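Local atomic coordinates of trichothecene 15-O-acetyltransferase TRI3 (Fusarium sporotrichioides, PDB entry 3FOT), a protein that transfers an acetyl group to the 15-hydroxyl of trichothecene intermediates during the biosynthesis of mycotoxins such as T-2 toxin. Residues A49-A63 and N458-S472. Sequence-based numbering, arbitrary orientation.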
# COMPACT_ATOMS: atom_id res chain seq x y z
N ALA A 49 2.27 13.14 7.82
CA ALA A 49 2.29 11.69 7.62
C ALA A 49 0.92 11.12 7.25
O ALA A 49 0.62 9.97 7.58
CB ALA A 49 2.82 10.98 8.88
N LEU A 50 0.11 11.92 6.55
CA LEU A 50 -1.30 11.58 6.35
C LEU A 50 -1.51 10.34 5.50
O LEU A 50 -2.52 9.70 5.66
CB LEU A 50 -2.12 12.76 5.80
CG LEU A 50 -2.28 14.00 6.70
CD1 LEU A 50 -3.41 14.85 6.15
CD2 LEU A 50 -2.51 13.59 8.15
N TYR A 51 -0.57 10.03 4.60
CA TYR A 51 -0.68 8.80 3.78
C TYR A 51 0.43 7.76 4.03
O TYR A 51 0.67 6.91 3.17
CB TYR A 51 -0.66 9.12 2.27
CG TYR A 51 -1.81 9.94 1.75
CD1 TYR A 51 -2.94 9.32 1.23
CD2 TYR A 51 -1.77 11.33 1.75
CE1 TYR A 51 -4.01 10.07 0.71
CE2 TYR A 51 -2.81 12.09 1.24
CZ TYR A 51 -3.93 11.45 0.73
OH TYR A 51 -5.00 12.19 0.24
N ASP A 52 1.10 7.82 5.17
CA ASP A 52 2.26 6.97 5.44
C ASP A 52 1.86 5.49 5.36
O ASP A 52 0.75 5.11 5.75
CB ASP A 52 2.86 7.26 6.82
CG ASP A 52 3.85 8.43 6.84
OD1 ASP A 52 3.83 9.28 5.91
OD2 ASP A 52 4.66 8.50 7.79
N LEU A 53 2.79 4.67 4.86
CA LEU A 53 2.61 3.22 4.74
C LEU A 53 3.25 2.55 5.93
O LEU A 53 4.34 2.93 6.35
CB LEU A 53 3.35 2.69 3.50
CG LEU A 53 3.10 3.33 2.14
CD1 LEU A 53 4.13 2.82 1.15
CD2 LEU A 53 1.71 2.95 1.75
N TYR A 54 2.56 1.56 6.50
CA TYR A 54 3.18 0.70 7.50
C TYR A 54 2.91 -0.74 7.12
O TYR A 54 1.79 -1.08 6.70
CB TYR A 54 2.59 0.92 8.88
CG TYR A 54 2.84 2.26 9.51
CD1 TYR A 54 3.82 2.39 10.50
CD2 TYR A 54 2.08 3.38 9.16
CE1 TYR A 54 4.04 3.59 11.14
CE2 TYR A 54 2.30 4.61 9.81
CZ TYR A 54 3.28 4.70 10.79
OH TYR A 54 3.54 5.85 11.48
N ILE A 55 3.93 -1.58 7.28
CA ILE A 55 3.77 -3.03 7.10
C ILE A 55 4.17 -3.71 8.41
O ILE A 55 5.29 -3.54 8.88
CB ILE A 55 4.60 -3.56 5.90
CG1 ILE A 55 4.15 -2.86 4.60
CG2 ILE A 55 4.43 -5.12 5.73
CD1 ILE A 55 5.20 -2.94 3.45
N ALA A 56 3.23 -4.44 9.03
CA ALA A 56 3.50 -5.10 10.30
C ALA A 56 3.69 -6.57 10.00
O ALA A 56 2.79 -7.23 9.45
CB ALA A 56 2.31 -4.88 11.29
N THR A 57 4.89 -7.08 10.30
CA THR A 57 5.17 -8.49 10.07
C THR A 57 5.38 -9.14 11.44
O THR A 57 6.06 -8.58 12.29
CB THR A 57 6.36 -8.75 9.10
OG1 THR A 57 7.58 -8.22 9.64
CG2 THR A 57 6.12 -8.12 7.70
N SER A 58 4.77 -10.28 11.68
CA SER A 58 5.02 -11.02 12.90
C SER A 58 5.82 -12.25 12.50
O SER A 58 5.37 -13.01 11.65
CB SER A 58 3.71 -11.46 13.56
OG SER A 58 3.95 -11.92 14.86
N LEU A 59 6.97 -12.43 13.13
CA LEU A 59 7.87 -13.51 12.77
C LEU A 59 8.01 -14.43 13.99
O LEU A 59 7.79 -14.01 15.14
CB LEU A 59 9.24 -12.97 12.37
CG LEU A 59 9.37 -11.81 11.37
CD1 LEU A 59 10.85 -11.50 11.17
CD2 LEU A 59 8.73 -12.12 10.04
N ARG A 60 8.36 -15.67 13.73
CA ARG A 60 8.63 -16.61 14.82
C ARG A 60 10.05 -17.17 14.66
O ARG A 60 10.45 -17.53 13.56
CB ARG A 60 7.62 -17.74 14.82
CG ARG A 60 7.78 -18.68 15.99
CD ARG A 60 6.58 -19.63 16.20
NE ARG A 60 5.27 -18.96 16.17
CZ ARG A 60 4.68 -18.36 17.21
NH1 ARG A 60 5.26 -18.31 18.40
NH2 ARG A 60 3.49 -17.80 17.04
N ASN A 61 10.78 -17.25 15.76
CA ASN A 61 12.09 -17.85 15.76
C ASN A 61 11.97 -19.37 15.58
O ASN A 61 11.55 -20.08 16.50
CB ASN A 61 12.84 -17.52 17.05
CG ASN A 61 14.21 -18.19 17.10
OD1 ASN A 61 14.65 -18.79 16.11
ND2 ASN A 61 14.91 -18.05 18.23
N ILE A 62 12.29 -19.85 14.38
CA ILE A 62 12.25 -21.29 14.12
C ILE A 62 13.64 -21.84 13.81
O ILE A 62 13.80 -22.94 13.27
CB ILE A 62 11.26 -21.67 13.00
CG1 ILE A 62 11.58 -20.94 11.68
CG2 ILE A 62 9.83 -21.42 13.47
CD1 ILE A 62 11.00 -21.66 10.44
N ALA A 63 14.64 -21.05 14.17
CA ALA A 63 16.01 -21.36 13.83
C ALA A 63 16.53 -22.62 14.54
O ALA A 63 15.97 -23.03 15.58
CB ALA A 63 16.89 -20.17 14.16
N ASN A 458 15.95 -22.58 7.72
CA ASN A 458 14.97 -21.57 8.12
C ASN A 458 15.40 -21.00 9.44
O ASN A 458 15.87 -21.74 10.33
CB ASN A 458 13.58 -22.19 8.27
CG ASN A 458 12.93 -22.51 6.96
OD1 ASN A 458 13.23 -21.92 5.93
ND2 ASN A 458 12.01 -23.48 6.99
N VAL A 459 15.25 -19.68 9.58
CA VAL A 459 15.63 -18.98 10.77
C VAL A 459 14.41 -18.27 11.38
O VAL A 459 14.11 -18.45 12.56
CB VAL A 459 16.76 -17.98 10.48
CG1 VAL A 459 17.04 -17.13 11.68
CG2 VAL A 459 18.07 -18.76 10.06
N LEU A 460 13.70 -17.49 10.57
CA LEU A 460 12.48 -16.81 11.05
C LEU A 460 11.33 -17.12 10.13
O LEU A 460 11.45 -17.01 8.92
CB LEU A 460 12.70 -15.29 11.17
CG LEU A 460 13.67 -14.90 12.30
CD1 LEU A 460 14.29 -13.52 12.00
CD2 LEU A 460 12.95 -14.86 13.61
N SER A 461 10.21 -17.55 10.70
CA SER A 461 9.01 -17.82 9.91
C SER A 461 8.20 -16.54 9.83
O SER A 461 7.99 -15.88 10.86
CB SER A 461 8.15 -18.88 10.61
OG SER A 461 7.05 -19.18 9.75
N VAL A 462 7.79 -16.16 8.62
CA VAL A 462 6.96 -14.96 8.48
C VAL A 462 5.51 -15.40 8.64
O VAL A 462 4.93 -15.96 7.69
CB VAL A 462 7.18 -14.21 7.14
CG1 VAL A 462 6.38 -12.91 7.10
CG2 VAL A 462 8.68 -13.90 6.91
N GLU A 463 4.94 -15.15 9.81
CA GLU A 463 3.63 -15.73 10.18
C GLU A 463 2.46 -14.91 9.68
O GLU A 463 1.48 -15.47 9.17
CB GLU A 463 3.50 -15.94 11.68
CG GLU A 463 4.56 -16.89 12.20
CD GLU A 463 4.13 -17.63 13.43
OE1 GLU A 463 3.49 -17.03 14.31
OE2 GLU A 463 4.44 -18.84 13.50
N SER A 464 2.57 -13.59 9.84
CA SER A 464 1.45 -12.72 9.48
C SER A 464 1.97 -11.41 8.92
O SER A 464 3.05 -10.93 9.29
CB SER A 464 0.54 -12.46 10.70
OG SER A 464 1.22 -11.70 11.66
N ILE A 465 1.18 -10.86 8.01
CA ILE A 465 1.52 -9.60 7.36
C ILE A 465 0.27 -8.74 7.39
O ILE A 465 -0.80 -9.16 6.94
CB ILE A 465 2.01 -9.79 5.90
CG1 ILE A 465 3.23 -10.73 5.83
CG2 ILE A 465 2.29 -8.42 5.23
CD1 ILE A 465 3.70 -11.06 4.40
N ASP A 466 0.40 -7.55 7.97
CA ASP A 466 -0.70 -6.57 7.91
C ASP A 466 -0.21 -5.28 7.29
O ASP A 466 0.77 -4.71 7.72
CB ASP A 466 -1.27 -6.33 9.30
CG ASP A 466 -1.94 -7.55 9.85
OD1 ASP A 466 -2.99 -7.94 9.26
OD2 ASP A 466 -1.42 -8.13 10.83
N PHE A 467 -0.92 -4.81 6.28
CA PHE A 467 -0.50 -3.65 5.51
C PHE A 467 -1.49 -2.53 5.81
O PHE A 467 -2.70 -2.66 5.56
CB PHE A 467 -0.48 -4.00 4.02
CG PHE A 467 -0.11 -2.86 3.13
CD1 PHE A 467 1.21 -2.61 2.81
CD2 PHE A 467 -1.09 -2.03 2.61
CE1 PHE A 467 1.55 -1.56 2.00
CE2 PHE A 467 -0.73 -0.97 1.78
CZ PHE A 467 0.57 -0.74 1.48
N VAL A 468 -0.98 -1.46 6.39
CA VAL A 468 -1.81 -0.31 6.74
C VAL A 468 -1.32 0.97 6.03
O VAL A 468 -0.12 1.18 5.85
CB VAL A 468 -1.96 -0.12 8.29
CG1 VAL A 468 -2.44 -1.42 8.96
CG2 VAL A 468 -0.67 0.32 8.91
N VAL A 469 -2.27 1.80 5.61
CA VAL A 469 -1.96 3.12 5.06
C VAL A 469 -2.74 4.10 5.90
O VAL A 469 -3.95 3.90 6.08
CB VAL A 469 -2.40 3.27 3.60
CG1 VAL A 469 -2.04 4.66 3.09
CG2 VAL A 469 -1.72 2.21 2.75
N ASN A 470 -2.07 5.12 6.45
CA ASN A 470 -2.75 6.07 7.33
C ASN A 470 -3.94 6.68 6.60
O ASN A 470 -3.88 6.90 5.40
CB ASN A 470 -1.82 7.21 7.75
CG ASN A 470 -0.86 6.81 8.87
OD1 ASN A 470 -1.02 5.78 9.53
ND2 ASN A 470 0.15 7.64 9.09
N GLN A 471 -5.01 6.94 7.33
CA GLN A 471 -6.23 7.53 6.75
C GLN A 471 -6.58 8.82 7.49
O GLN A 471 -6.87 8.79 8.70
CB GLN A 471 -7.39 6.54 6.81
CG GLN A 471 -8.78 7.14 6.46
CD GLN A 471 -8.90 7.55 4.99
OE1 GLN A 471 -8.13 8.38 4.50
NE2 GLN A 471 -9.90 7.00 4.31
N SER A 472 -6.54 9.93 6.75
CA SER A 472 -6.90 11.24 7.26
C SER A 472 -8.20 11.78 6.64
O SER A 472 -8.64 12.88 6.98
CB SER A 472 -5.77 12.22 6.95
OG SER A 472 -5.67 12.40 5.52
O HOH W 1 -5.00 10.15 4.42
O HOH W 2 1.33 -8.83 11.32
O HOH W 3 2.59 -14.63 15.30
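F467 crosses I55 obliquely, with I55 CG1 3.5 Å from F467 CD1. The ring is carried there by chi1 of 178°, which sets CG opposite the backbone N, and its far atom CZ reaches L53 CD2. L53 CD2 also meets V469 CG2, the two side chains running side by side. L59 and V462 pair in the same way further along, CD2 of L59 against CG2 of V462 at 3.6 Å. These residues share one mainly apolar face of the sheet. Y54, A56, S58 and R60 point to the other, where helix 134-147 packs on Y54 and A56.

The backbones form an antiparallel ladder in a mixed sheet, between strand 177-184 beside 53-61 and strand 449-452 beside 457-469. The ladder joins an early and a late strand, nearly 400 residues apart, in this BAHD-superfamily acyltransferase. At S58 a classic beta bulge shifts the register by one residue. E463 N bonds to S58 O at 2.9 Å, while S464 N makes a weak bond to the same oxygen.

At the bulge E463 points toward strand 53-61, and its carboxylate meets R60. R60 grips it side-on: NE to OE2 and NH2 to OE1, both 2.8 Å. OE2 is approached from above the carboxylate plane but lies near the guanidinium plane. R60 NH1 goes to the carbonyl of D175. A water joins S58 OG to E463 OE1, and S58 OG is also hydrogen-bonded to E179.

At the other end, the N470 amide reaches across to the turn 49-52. Its ND2 donates to A49 O at 2.8 Å, nearly straight at 174°, with the acceptor in the amide plane. ND2 also bonds E142, and OD1 accepts from W138. With both amide atoms engaged, the N470 side chain is fixed in rotation. The strand pair is thus two-faced: one side mainly apolar and buried, the other rich in hydroxyls, charges and bound water, with a salt bridge beside the bulge.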